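Local coordinates for Alr1010 protein (PDB 3URG) that probably binds calcium, as a cyanobacterial member of the CcbP family of small calcium-binding proteins, at residues H32-E37 / W136-A141; D58-P63 / Q130-D135; K69-S72 / T77-E80; L86-D91 / K96-E101. All coordinates share one frame; numbering follows the deposited sequence.

Contact 1 (H32-E37 / W136-A141); sequences HRIETE and WLYWLA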
loop_
_atom_site.group_PDB
_atom_site.type_symbol
_atom_site.label_atom_id
_atom_site.label_comp_id
_atom_site.label_asym_id
_atom_site.label_seq_id
_atom_site.Cartn_x
_atom_site.Cartn_y
_atom_site.Cartn_z
ATOM N N HIS A 32 6.524 16.055 -4.479
ATOM C CA HIS A 32 5.612 16.929 -5.225
ATOM C C HIS A 32 4.294 16.214 -5.495
ATOM O O HIS A 32 3.217 16.788 -5.347
ATOM C CB HIS A 32 6.238 17.358 -6.554
ATOM C CG HIS A 32 5.361 18.244 -7.382
ATOM N ND1 HIS A 32 5.100 19.555 -7.047
ATOM C CD2 HIS A 32 4.707 18.017 -8.547
ATOM C CE1 HIS A 32 4.311 20.092 -7.961
ATOM N NE2 HIS A 32 4.054 19.177 -8.879
ATOM N N ARG A 33 4.390 14.957 -5.905
ATOM C CA ARG A 33 3.204 14.195 -6.266
ATOM C C ARG A 33 2.341 13.943 -5.030
ATOM O O ARG A 33 1.114 14.067 -5.075
ATOM C CB ARG A 33 3.597 12.874 -6.929
ATOM C CG ARG A 33 2.416 12.002 -7.290
ATOM C CD ARG A 33 2.807 10.955 -8.336
ATOM N NE ARG A 33 3.936 10.127 -7.913
ATOM C CZ ARG A 33 5.113 10.114 -8.530
ATOM N NH1 ARG A 33 5.305 10.884 -9.594
ATOM N NH2 ARG A 33 6.093 9.335 -8.091
ATOM N N ILE A 34 2.981 13.590 -3.921
ATOM C CA ILE A 34 2.236 13.362 -2.684
ATOM C C ILE A 34 1.517 14.637 -2.250
ATOM O O ILE A 34 0.347 14.608 -1.866
ATOM C CB ILE A 34 3.153 12.890 -1.550
ATOM C CG1 ILE A 34 3.598 11.444 -1.806
ATOM C CG2 ILE A 34 2.435 13.017 -0.194
ATOM C CD1 ILE A 34 4.769 11.018 -0.956
ATOM N N GLU A 35 2.233 15.756 -2.306
ATOM C CA GLU A 35 1.673 17.047 -1.926
ATOM C C GLU A 35 0.460 17.449 -2.773
ATOM O O GLU A 35 -0.567 17.884 -2.239
ATOM C CB GLU A 35 2.747 18.138 -2.048
ATOM C CG GLU A 35 2.188 19.543 -1.940
ATOM C CD GLU A 35 3.257 20.614 -2.127
ATOM O OE1 GLU A 35 2.999 21.582 -2.870
ATOM O OE2 GLU A 35 4.353 20.478 -1.543
ATOM N N THR A 36 0.579 17.308 -4.093
ATOM C CA THR A 36 -0.379 17.925 -5.003
ATOM C C THR A 36 -1.492 16.991 -5.451
ATOM O O THR A 36 -2.557 17.449 -5.875
ATOM C CB THR A 36 0.323 18.543 -6.257
ATOM O OG1 THR A 36 0.899 17.503 -7.054
ATOM C CG2 THR A 36 1.406 19.490 -5.835
ATOM N N GLU A 37 -1.228 15.698 -5.384
ATOM C CA GLU A 37 -2.149 14.681 -5.862
ATOM C C GLU A 37 -2.785 13.942 -4.710
ATOM O O GLU A 37 -3.897 13.567 -4.819
ATOM C CB GLU A 37 -1.490 13.740 -6.863
ATOM C CG GLU A 37 -0.764 14.465 -7.949
ATOM C CD GLU A 37 -0.462 13.614 -9.139
ATOM O OE1 GLU A 37 -1.142 12.613 -9.323
ATOM O OE2 GLU A 37 0.458 13.945 -9.899
ATOM N N TRP A 136 3.960 4.865 -1.784
ATOM C CA TRP A 136 3.518 4.467 -0.446
ATOM C C TRP A 136 4.708 3.942 0.359
ATOM O O TRP A 136 4.908 4.322 1.508
ATOM C CB TRP A 136 2.402 3.409 -0.541
ATOM C CG TRP A 136 2.004 2.823 0.794
ATOM C CD1 TRP A 136 2.068 1.512 1.161
ATOM C CD2 TRP A 136 1.495 3.534 1.933
ATOM N NE1 TRP A 136 1.625 1.357 2.450
ATOM C CE2 TRP A 136 1.268 2.583 2.951
ATOM C CE3 TRP A 136 1.213 4.881 2.190
ATOM C CZ2 TRP A 136 0.767 2.932 4.206
ATOM C CZ3 TRP A 136 0.703 5.226 3.452
ATOM C CH2 TRP A 136 0.497 4.257 4.438
ATOM N N LEU A 137 5.503 3.063 -0.252
ATOM C CA LEU A 137 6.730 2.584 0.383
ATOM C C LEU A 137 7.670 3.740 0.760
ATOM O O LEU A 137 8.306 3.726 1.820
ATOM C CB LEU A 137 7.445 1.585 -0.532
ATOM C CG LEU A 137 6.647 0.297 -0.757
ATOM C CD1 LEU A 137 7.355 -0.657 -1.727
ATOM C CD2 LEU A 137 6.394 -0.377 0.583
ATOM N N TYR A 138 7.744 4.748 -0.104
ATOM C CA TYR A 138 8.558 5.922 0.180
ATOM C C TYR A 138 8.045 6.697 1.398
ATOM O O TYR A 138 8.816 7.075 2.275
ATOM C CB TYR A 138 8.613 6.837 -1.053
ATOM C CG TYR A 138 9.203 8.205 -0.763
ATOM C CD1 TYR A 138 8.381 9.306 -0.559
ATOM C CD2 TYR A 138 10.584 8.399 -0.722
ATOM C CE1 TYR A 138 8.918 10.569 -0.288
ATOM C CE2 TYR A 138 11.125 9.655 -0.463
ATOM C CZ TYR A 138 10.287 10.733 -0.242
ATOM O OH TYR A 138 10.827 11.984 0.017
ATOM N N TRP A 139 6.740 6.946 1.432
ATOM C CA TRP A 139 6.106 7.621 2.560
ATOM C C TRP A 139 6.478 6.947 3.892
ATOM O O TRP A 139 6.836 7.619 4.867
ATOM C CB TRP A 139 4.584 7.633 2.328
ATOM C CG TRP A 139 3.710 8.069 3.480
ATOM C CD1 TRP A 139 3.236 7.283 4.486
ATOM C CD2 TRP A 139 3.145 9.372 3.689
ATOM N NE1 TRP A 139 2.434 8.023 5.328
ATOM C CE2 TRP A 139 2.359 9.304 4.853
ATOM C CE3 TRP A 139 3.241 10.595 3.010
ATOM C CZ2 TRP A 139 1.683 10.412 5.360
ATOM C CZ3 TRP A 139 2.563 11.686 3.512
ATOM C CH2 TRP A 139 1.796 11.588 4.673
ATOM N N LEU A 140 6.419 5.618 3.921
ATOM C CA LEU A 140 6.721 4.868 5.147
ATOM C C LEU A 140 8.208 4.955 5.480
ATOM O O LEU A 140 8.585 5.201 6.620
ATOM C CB LEU A 140 6.312 3.406 4.978
ATOM C CG LEU A 140 4.800 3.194 4.896
ATOM C CD1 LEU A 140 4.461 1.751 4.558
ATOM C CD2 LEU A 140 4.150 3.609 6.206
ATOM N N ALA A 141 9.043 4.773 4.465
ATOM C CA ALA A 141 10.488 4.870 4.621
ATOM C C ALA A 141 10.898 6.228 5.198
ATOM O O ALA A 141 11.876 6.330 5.944
ATOM C CB ALA A 141 11.167 4.641 3.284
#

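Contact 2 (D58-P63 / Q130-D135); sequences DTLEFP and QEAIAD. With NA (sodium ion), chain C.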
loop_
_atom_site.group_PDB
_atom_site.type_symbol
_atom_site.label_atom_id
_atom_site.label_comp_id
_atom_site.label_asym_id
_atom_site.label_seq_id
_atom_site.Cartn_x
_atom_site.Cartn_y
_atom_site.Cartn_z
ATOM N N ASP A 58 -7.506 4.675 -6.642
ATOM C CA ASP A 58 -7.611 5.229 -7.984
ATOM C C ASP A 58 -6.465 4.835 -8.908
ATOM O O ASP A 58 -6.660 4.694 -10.109
ATOM C CB ASP A 58 -7.656 6.748 -7.902
ATOM C CG ASP A 58 -8.968 7.303 -8.376
ATOM O OD1 ASP A 58 -9.161 7.375 -9.613
ATOM O OD2 ASP A 58 -9.804 7.652 -7.514
ATOM N N THR A 59 -5.274 4.672 -8.342
ATOM C CA THR A 59 -4.052 4.583 -9.133
ATOM C C THR A 59 -3.552 3.142 -9.346
ATOM O O THR A 59 -2.992 2.827 -10.389
ATOM C CB THR A 59 -2.952 5.435 -8.494
ATOM O OG1 THR A 59 -3.496 6.725 -8.159
ATOM C CG2 THR A 59 -1.747 5.607 -9.441
ATOM N N LEU A 60 -3.742 2.277 -8.355
ATOM C CA LEU A 60 -3.383 0.867 -8.507
ATOM C C LEU A 60 -4.335 0.255 -9.527
ATOM O O LEU A 60 -5.515 0.487 -9.461
ATOM C CB LEU A 60 -3.514 0.137 -7.171
ATOM C CG LEU A 60 -2.627 0.638 -6.032
ATOM C CD1 LEU A 60 -2.938 -0.103 -4.720
ATOM C CD2 LEU A 60 -1.151 0.496 -6.402
ATOM N N GLU A 61 -3.838 -0.519 -10.481
ATOM C CA GLU A 61 -4.746 -1.147 -11.443
ATOM C C GLU A 61 -5.118 -2.574 -11.046
ATOM O O GLU A 61 -4.363 -3.496 -11.301
ATOM C CB GLU A 61 -4.140 -1.123 -12.847
ATOM C CG GLU A 61 -4.208 0.251 -13.502
ATOM C CD GLU A 61 -5.641 0.747 -13.667
ATOM O OE1 GLU A 61 -6.525 -0.070 -14.018
ATOM O OE2 GLU A 61 -5.882 1.954 -13.442
ATOM N N PHE A 62 -6.280 -2.749 -10.423
ATOM C CA PHE A 62 -6.711 -4.074 -9.968
ATOM C C PHE A 62 -7.406 -4.868 -11.088
ATOM O O PHE A 62 -8.098 -4.289 -11.918
ATOM C CB PHE A 62 -7.675 -3.955 -8.788
ATOM C CG PHE A 62 -7.139 -3.164 -7.633
ATOM C CD1 PHE A 62 -6.111 -3.661 -6.851
ATOM C CD2 PHE A 62 -7.698 -1.943 -7.302
ATOM C CE1 PHE A 62 -5.631 -2.937 -5.768
ATOM C CE2 PHE A 62 -7.221 -1.212 -6.220
ATOM C CZ PHE A 62 -6.186 -1.710 -5.459
ATOM N N PRO A 63 -7.241 -6.199 -11.097
ATOM C CA PRO A 63 -6.439 -6.951 -10.137
ATOM C C PRO A 63 -5.033 -7.094 -10.666
ATOM O O PRO A 63 -4.817 -6.954 -11.851
ATOM C CB PRO A 63 -7.107 -8.336 -10.130
ATOM C CG PRO A 63 -7.997 -8.371 -11.385
ATOM C CD PRO A 63 -7.838 -7.082 -12.114
ATOM N N GLN A 130 3.014 0.351 -10.233
ATOM C CA GLN A 130 4.334 0.308 -9.619
ATOM C C GLN A 130 4.677 1.643 -8.944
ATOM O O GLN A 130 5.193 1.675 -7.827
ATOM C CB GLN A 130 5.371 -0.030 -10.685
ATOM C CG GLN A 130 6.798 0.310 -10.318
ATOM C CD GLN A 130 7.664 0.531 -11.551
ATOM O OE1 GLN A 130 8.277 -0.404 -12.069
ATOM N NE2 GLN A 130 7.708 1.775 -12.033
ATOM N N GLU A 131 4.407 2.749 -9.634
ATOM C CA GLU A 131 4.686 4.067 -9.072
ATOM C C GLU A 131 3.931 4.327 -7.761
ATOM O O GLU A 131 4.520 4.788 -6.773
ATOM C CB GLU A 131 4.357 5.151 -10.097
ATOM C CG GLU A 131 4.664 6.563 -9.622
ATOM C CD GLU A 131 4.389 7.579 -10.702
ATOM O OE1 GLU A 131 3.271 8.132 -10.724
ATOM O OE2 GLU A 131 5.290 7.811 -11.539
ATOM N N ALA A 132 2.633 4.030 -7.752
ATOM C CA ALA A 132 1.807 4.261 -6.561
ATOM C C ALA A 132 2.280 3.406 -5.392
ATOM O O ALA A 132 2.336 3.858 -4.259
ATOM C CB ALA A 132 0.341 3.989 -6.858
ATOM N N ILE A 133 2.621 2.157 -5.659
ATOM C CA ILE A 133 3.178 1.333 -4.593
ATOM C C ILE A 133 4.492 1.909 -4.055
ATOM O O ILE A 133 4.693 1.976 -2.840
ATOM C CB ILE A 133 3.392 -0.121 -5.051
ATOM C CG1 ILE A 133 2.038 -0.792 -5.307
ATOM C CG2 ILE A 133 4.145 -0.896 -3.977
ATOM C CD1 ILE A 133 2.166 -2.216 -5.885
ATOM N N ALA A 134 5.383 2.313 -4.966
ATOM C CA ALA A 134 6.644 2.952 -4.588
ATOM C C ALA A 134 6.443 4.246 -3.783
ATOM O O ALA A 134 7.235 4.560 -2.891
ATOM C CB ALA A 134 7.481 3.232 -5.827
ATOM N N ASP A 135 5.399 5.002 -4.110
ATOM C CA ASP A 135 5.118 6.249 -3.388
ATOM C C ASP A 135 4.755 5.915 -1.946
ATOM O O ASP A 135 5.165 6.602 -0.994
ATOM C CB ASP A 135 3.952 7.003 -4.033
ATOM C CG ASP A 135 4.348 7.771 -5.292
ATOM O OD1 ASP A 135 3.426 8.143 -6.046
ATOM O OD2 ASP A 135 5.556 8.006 -5.536
HETATM NA NA NA C . -8.017 1.001 -9.130
HETATM O O HOH W 1 -8.525 2.811 -11.138
HETATM O O HOH W 2 -8.747 -1.020 -10.852
HETATM O O HOH W 3 -10.552 0.601 -7.888
#

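Contact 3 (K69-S72 / T77-E80); sequences KKKS and TIEE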
loop_
_atom_site.group_PDB
_atom_site.type_symbol
_atom_site.label_atom_id
_atom_site.label_comp_id
_atom_site.label_asym_id
_atom_site.label_seq_id
_atom_site.Cartn_x
_atom_site.Cartn_y
_atom_site.Cartn_z
ATOM N N LYS A 69 4.226 -11.382 1.742
ATOM C CA LYS A 69 4.931 -11.948 2.882
ATOM C C LYS A 69 3.984 -12.009 4.061
ATOM O O LYS A 69 3.773 -11.014 4.760
ATOM C CB LYS A 69 6.208 -11.170 3.191
ATOM C CG LYS A 69 7.393 -11.767 2.474
ATOM C CD LYS A 69 8.595 -10.857 2.468
ATOM C CE LYS A 69 9.784 -11.535 1.797
ATOM N NZ LYS A 69 10.967 -10.631 1.744
ATOM N N LYS A 70 3.384 -13.183 4.236
ATOM C CA LYS A 70 2.410 -13.420 5.288
ATOM C C LYS A 70 3.139 -13.949 6.520
ATOM O O LYS A 70 3.587 -15.103 6.551
ATOM C CB LYS A 70 1.339 -14.401 4.803
ATOM C CG LYS A 70 0.270 -14.737 5.835
ATOM C CD LYS A 70 -0.826 -15.606 5.221
ATOM C CE LYS A 70 -1.298 -16.683 6.183
ATOM N NZ LYS A 70 -2.018 -16.143 7.367
ATOM N N LYS A 71 3.269 -13.090 7.528
ATOM C CA LYS A 71 4.109 -13.374 8.693
ATOM C C LYS A 71 3.333 -14.020 9.847
ATOM O O LYS A 71 2.186 -13.660 10.116
ATOM C CB LYS A 71 4.759 -12.078 9.185
ATOM C CG LYS A 71 5.585 -11.341 8.140
ATOM C CD LYS A 71 6.049 -9.989 8.692
ATOM C CE LYS A 71 6.837 -9.220 7.644
ATOM N NZ LYS A 71 7.237 -7.870 8.123
ATOM N N SER A 72 3.961 -14.965 10.538
ATOM C CA SER A 72 3.368 -15.504 11.767
ATOM C C SER A 72 4.253 -15.207 12.973
ATOM O O SER A 72 5.232 -15.914 13.232
ATOM C CB SER A 72 3.116 -17.008 11.658
ATOM O OG SER A 72 2.810 -17.545 12.933
ATOM N N THR A 77 7.582 -17.564 11.765
ATOM C CA THR A 77 7.707 -18.071 10.403
ATOM C C THR A 77 7.070 -17.130 9.398
ATOM O O THR A 77 6.276 -16.259 9.759
ATOM C CB THR A 77 7.122 -19.500 10.247
ATOM O OG1 THR A 77 5.755 -19.514 10.666
ATOM C CG2 THR A 77 7.920 -20.501 11.088
ATOM N N ILE A 78 7.433 -17.309 8.134
ATOM C CA ILE A 78 6.920 -16.483 7.048
ATOM C C ILE A 78 6.453 -17.374 5.896
ATOM O O ILE A 78 7.202 -18.240 5.428
ATOM C CB ILE A 78 8.000 -15.513 6.536
ATOM C CG1 ILE A 78 8.459 -14.597 7.673
ATOM C CG2 ILE A 78 7.478 -14.685 5.360
ATOM C CD1 ILE A 78 9.720 -13.825 7.377
ATOM N N GLU A 79 5.209 -17.169 5.470
ATOM C CA GLU A 79 4.684 -17.789 4.251
ATOM C C GLU A 79 4.613 -16.765 3.130
ATOM O O GLU A 79 3.771 -15.860 3.151
ATOM C CB GLU A 79 3.292 -18.373 4.497
ATOM C CG GLU A 79 2.713 -19.155 3.313
ATOM C CD GLU A 79 1.313 -19.689 3.583
ATOM O OE1 GLU A 79 0.797 -19.469 4.703
ATOM O OE2 GLU A 79 0.730 -20.329 2.676
ATOM N N GLU A 80 5.495 -16.906 2.150
ATOM C CA GLU A 80 5.445 -16.049 0.974
ATOM C C GLU A 80 4.417 -16.589 -0.021
ATOM O O GLU A 80 4.675 -17.565 -0.723
ATOM C CB GLU A 80 6.827 -15.933 0.333
ATOM C CG GLU A 80 6.871 -15.006 -0.873
ATOM C CD GLU A 80 8.287 -14.706 -1.324
ATOM O OE1 GLU A 80 8.547 -14.736 -2.546
ATOM O OE2 GLU A 80 9.145 -14.446 -0.451
#

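Contact 4 (L86-D91 / K96-E101); sequences LGMAPD and KDMYVE. With MNB (5-mercapto-2-nitro-benzoic acid), chain B.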
loop_
_atom_site.group_PDB
_atom_site.type_symbol
_atom_site.label_atom_id
_atom_site.label_comp_id
_atom_site.label_asym_id
_atom_site.label_seq_id
_atom_site.Cartn_x
_atom_site.Cartn_y
_atom_site.Cartn_z
ATOM N N LEU A 86 -6.855 -7.870 -5.195
ATOM C CA LEU A 86 -8.195 -7.614 -5.733
ATOM C C LEU A 86 -8.650 -6.159 -5.630
ATOM O O LEU A 86 -9.471 -5.699 -6.422
ATOM C CB LEU A 86 -9.214 -8.501 -5.016
ATOM C CG LEU A 86 -9.423 -9.943 -5.506
ATOM C CD1 LEU A 86 -8.288 -10.453 -6.391
ATOM C CD2 LEU A 86 -9.665 -10.863 -4.329
ATOM N N GLY A 87 -8.138 -5.441 -4.641
ATOM C CA GLY A 87 -8.557 -4.066 -4.424
ATOM C C GLY A 87 -8.157 -3.615 -3.035
ATOM O O GLY A 87 -7.512 -4.372 -2.305
ATOM N N MET A 88 -8.510 -2.384 -2.674
ATOM C CA MET A 88 -8.276 -1.903 -1.326
ATOM C C MET A 88 -9.165 -2.704 -0.396
ATOM O O MET A 88 -10.273 -3.085 -0.770
ATOM C CB MET A 88 -8.614 -0.416 -1.201
ATOM C CG MET A 88 -7.842 0.480 -2.168
ATOM S SD MET A 88 -6.056 0.264 -2.009
ATOM C CE MET A 88 -5.715 1.006 -0.414
ATOM N N ALA A 89 -8.718 -2.939 0.802
ATOM C CA ALA A 89 -9.551 -3.559 1.776
ATOM C C ALA A 89 -10.589 -2.556 2.161
ATOM O O ALA A 89 -10.356 -1.393 2.108
ATOM C CB ALA A 89 -8.762 -3.942 2.931
ATOM N N PRO A 90 -11.722 -3.012 2.637
ATOM C CA PRO A 90 -12.708 -2.067 3.103
ATOM C C PRO A 90 -12.067 -1.246 4.192
ATOM O O PRO A 90 -11.137 -1.654 4.833
ATOM C CB PRO A 90 -13.783 -2.964 3.689
ATOM C CG PRO A 90 -13.121 -4.263 3.911
ATOM C CD PRO A 90 -12.175 -4.395 2.825
ATOM N N ASP A 91 -12.517 -0.024 4.305
ATOM C CA ASP A 91 -11.754 1.038 4.959
ATOM C C ASP A 91 -11.835 1.032 6.489
ATOM O O ASP A 91 -11.710 2.081 7.125
ATOM C CB ASP A 91 -12.099 2.427 4.381
ATOM C CG ASP A 91 -13.582 2.777 4.492
ATOM O OD1 ASP A 91 -14.348 2.019 5.131
ATOM O OD2 ASP A 91 -13.975 3.831 3.936
ATOM N N LYS A 96 -4.799 3.442 10.351
ATOM C CA LYS A 96 -3.529 2.872 10.800
ATOM C C LYS A 96 -2.544 2.588 9.658
ATOM O O LYS A 96 -1.360 2.919 9.736
ATOM C CB LYS A 96 -3.787 1.584 11.588
ATOM N N ASP A 97 -3.041 1.969 8.598
ATOM C CA ASP A 97 -2.175 1.488 7.533
ATOM C C ASP A 97 -3.021 1.329 6.293
ATOM O O ASP A 97 -4.251 1.410 6.373
ATOM C CB ASP A 97 -1.585 0.131 7.934
ATOM C CG ASP A 97 -0.227 -0.127 7.311
ATOM O OD1 ASP A 97 0.065 0.428 6.223
ATOM O OD2 ASP A 97 0.549 -0.904 7.910
ATOM N N MET A 98 -2.370 1.104 5.148
ATOM C CA MET A 98 -3.077 0.839 3.898
ATOM C C MET A 98 -3.154 -0.667 3.641
ATOM O O MET A 98 -2.125 -1.309 3.439
ATOM C CB MET A 98 -2.377 1.543 2.725
ATOM C CG MET A 98 -2.426 3.089 2.842
ATOM S SD MET A 98 -4.108 3.694 2.516
ATOM C CE MET A 98 -4.664 4.264 4.117
ATOM N N TYR A 99 -4.369 -1.217 3.653
ATOM C CA TYR A 99 -4.575 -2.650 3.463
ATOM C C TYR A 99 -5.229 -2.915 2.121
ATOM O O TYR A 99 -6.035 -2.119 1.646
ATOM C CB TYR A 99 -5.453 -3.244 4.578
ATOM C CG TYR A 99 -4.800 -3.239 5.940
ATOM C CD1 TYR A 99 -4.048 -4.321 6.378
ATOM C CD2 TYR A 99 -4.937 -2.150 6.789
ATOM C CE1 TYR A 99 -3.440 -4.317 7.624
ATOM C CE2 TYR A 99 -4.336 -2.133 8.036
ATOM C CZ TYR A 99 -3.587 -3.220 8.447
ATOM O OH TYR A 99 -2.992 -3.208 9.686
ATOM N N VAL A 100 -4.867 -4.034 1.510
ATOM C CA VAL A 100 -5.521 -4.466 0.299
ATOM C C VAL A 100 -6.093 -5.851 0.526
ATOM O O VAL A 100 -5.656 -6.592 1.409
ATOM C CB VAL A 100 -4.555 -4.514 -0.885
ATOM C CG1 VAL A 100 -4.126 -3.080 -1.301
ATOM C CG2 VAL A 100 -3.348 -5.382 -0.547
ATOM N N GLU A 101 -7.081 -6.202 -0.275
ATOM C CA GLU A 101 -7.596 -7.550 -0.242
ATOM C C GLU A 101 -6.910 -8.401 -1.294
ATOM O O GLU A 101 -6.769 -7.972 -2.437
ATOM C CB GLU A 101 -9.079 -7.548 -0.521
ATOM C CG GLU A 101 -9.505 -8.827 -1.170
ATOM C CD GLU A 101 -10.981 -8.883 -1.323
ATOM O OE1 GLU A 101 -11.504 -9.918 -1.792
ATOM O OE2 GLU A 101 -11.614 -7.871 -0.966
HETATM C C6 MNB B . -12.648 6.493 5.759
HETATM C C1 MNB B . -13.343 7.246 6.651
HETATM C C2 MNB B . -12.684 8.345 7.293
HETATM C C3 MNB B . -11.313 8.625 6.988
HETATM C C4 MNB B . -10.602 7.838 6.067
HETATM C C5 MNB B . -11.234 6.797 5.458
HETATM S S5 MNB B . -10.387 5.809 4.285
HETATM C C10 MNB B . -14.766 6.842 6.888
HETATM O O12 MNB B . -15.462 7.397 7.712
HETATM O O11 MNB B . -15.278 5.744 6.238
HETATM N N7 MNB B . -13.306 9.213 8.255
HETATM O O9 MNB B . -12.602 10.155 8.809
HETATM O O8 MNB B . -14.565 9.135 8.534
#

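Contact 1 (H32-E37 / W136-A141)
Ile34 of helix 28-39 meets two aromatic rings of helix 127-141, those of Tyr138 and Trp139, and it does so by splitting into two branches at CB. That CB is directed toward the other helix. One branch, the methyl CG2, sits anti to the backbone N and reaches the six-membered ring of Trp139, 3.9 Å from CZ3, with Trp139 CE3 at 4.1 Å; the approach is oblique. The other branch runs from CB through CG1, anti to the carbonyl carbon (chi1 -72°), and extends to CD1, which lies 4.0 Å from Tyr138 CD1, at the edge of that ring and near its plane. The two rings thus take one methyl each. Within the two segments the nearest CA atoms, those of Ile34 and Trp139, are 8.7 Å apart, and side chains bridge the distance. Trp52 of helix 45-59 fills in beside them, touching Ile34 and meeting the Trp139 ring edge-to-face. The tyrosine hydroxyl is engaged elsewhere, with Glu31 and with the backbone N of Asp27. Across the segments themselves the chemistry is wholly apolar and buried: dispersion between methyls and aromatic carbons, with directional bonding left to polar groups at its margin.

Contact 2 (D58-P63 / Q130-D135)
Ala132 and Ile133 of helix 127-141 receive the end of helix 45-59 and the turn that follows it. Earlier on the same helix, the carbonyl of Gln130 accepts the backbone N-H of Ala134, and that of Glu131 the N-H of Asp135, so the docking surface is a regular helical one. Ala132 carries the centre of the contact: its CB points toward the other segment and is touched by Thr59 CG2 at 3.7 Å and by Leu60 CD2 at 3.8 Å. The small side chain lets the backbones come close, with Thr59 CA and Ala132 CA 6.4 Å apart. With Thr59 OG1 beside the backbone N (chi1 -47°), the methyl CG2 is the branch that faces the alanine, while OG1 bonds to the Tyr55 carbonyl. Next comes Ile133, whose CG1 lies 3.6 Å from Leu60 CD2, the two side chains crossing at about a right angle. Leu60, the first residue to leave helical geometry, thereby joins a helix-helix interface to a metal site: its side chain packs inward, while its carbonyl O binds sodium at 2.6 Å. Asp57 O and three waters also coordinate the ion; one water donates to Asp58 O, and another accepts from Phe62 N. At the end of the segment, Asp135 turns its carboxylate to other partners, forming salt bridges with Arg33 and Arg30 on helix 28-39.

Contact 3 (K69-S72 / T77-E80)
Lys70 and Glu79 form a hydrogen-bonded antiparallel pair: Glu79 N donates to Lys70 O at 2.8 Å, and Lys70 N returns a bond to Glu79 O at 2.9 Å, arriving from above the carbonyl plane. Ser72 and Thr77 make the second such pair. The bond from Ser72 N to Thr77 O, 2.8 Å long, runs nearly along the C=O axis with an N-H...O angle of 168°, whereas its return from Thr77 N to Ser72 O stretches to 3.2 Å. Both hydroxyls, Ser72 OG and Thr77 OG1, hydrogen-bond to Thr75 OG1 in the connecting turn. Lys70 and Glu79 lie side by side on one face, pointing the same way. The lysine chain bends in its outer half, at chi3 and chi4; its CE comes 3.8 Å from Glu79 OE1, but NZ stays 5.1 Å from that oxygen, so any attraction is probably long-range. The opposite face bears Lys69, Lys71, Ile78 and Glu80. There Lys69 CG rests 4.1 Å from Ile78 CG2, and its extended chain crosses Glu80 obliquely, CE coming 3.7 Å from OE2. These largely exposed side chains decorate the outer end of a beta hairpin. Strands 64-72 and 77-86 run next to each other in the five-stranded antiparallel sheet, with strand 120-122 flanking the first and strand 99-104 the second.

Contact 4 (L86-D91 / K96-E101)
Leu86 and Glu101 start an antiparallel pairing between the end of strand 77-86 and strand 99-104, in which Leu86 N donates to Glu101 O (2.8 Å) and Glu101 N to Gly87 O (2.8 Å), with the chain turning a corner at Gly87 itself. These strands are neighbours in the antiparallel sheet, and beyond the corner one more bond follows: Ala89 N reaches Tyr99 O almost straight, at an N-H...O angle of 175°, but from above the carbonyl plane. Glu101 extends from a CG anti to its backbone N (chi1 151°), laying its CG and carboxylate against Leu86; Leu86 CD2 is 3.8 Å from Glu101 CG. Ala89 CB packs on Tyr99 CB at 3.8 Å. Met88, by contrast, starts away from the other segment and folds back through bends at chi2 and chi3, which brings SD to 3.9 Å from Val100 CG1; its other neighbours include Tyr53 and Leu56 of helix 45-59. Farther along, Asp91 joins Glu46, Met50, Tyr53 and Cys94 around the bound 5-mercapto-2-nitro-benzoic acid. Its closest approach to the ligand is by Asp91 OD2, 3.3 Å from O11 and also near ring carbon C6. A leucine here would probably remove the carboxylate oxygen beside O11 and change the packing against C6. Asp91 CB, for its part, lies 3.8 Å from the ligand sulfur S5.

Overall arrangement
Contacts 1 and 2 are buried and both use helix 127-141, which receives helix 28-39 at one level and the end of helix 45-59 at another; salt bridging from Arg33 to Asp135 ties them together. Both are apolar across their segments. Contacts 3 and 4 belong to the sheet and depend on backbone hydrogen bonds, but contact 3 is a charged, exposed hairpin end, its centre about 17 Å from the centre of the chain, whereas contact 4 is partly buried. Phe62 packs on Gly87 to link contact 2 with contact 4, and Trp136 packs on Asp97 and Met98, in the loop leading into strand 99-104, and so joins contact 1 to contact 4. Contact 3 touches none of the others.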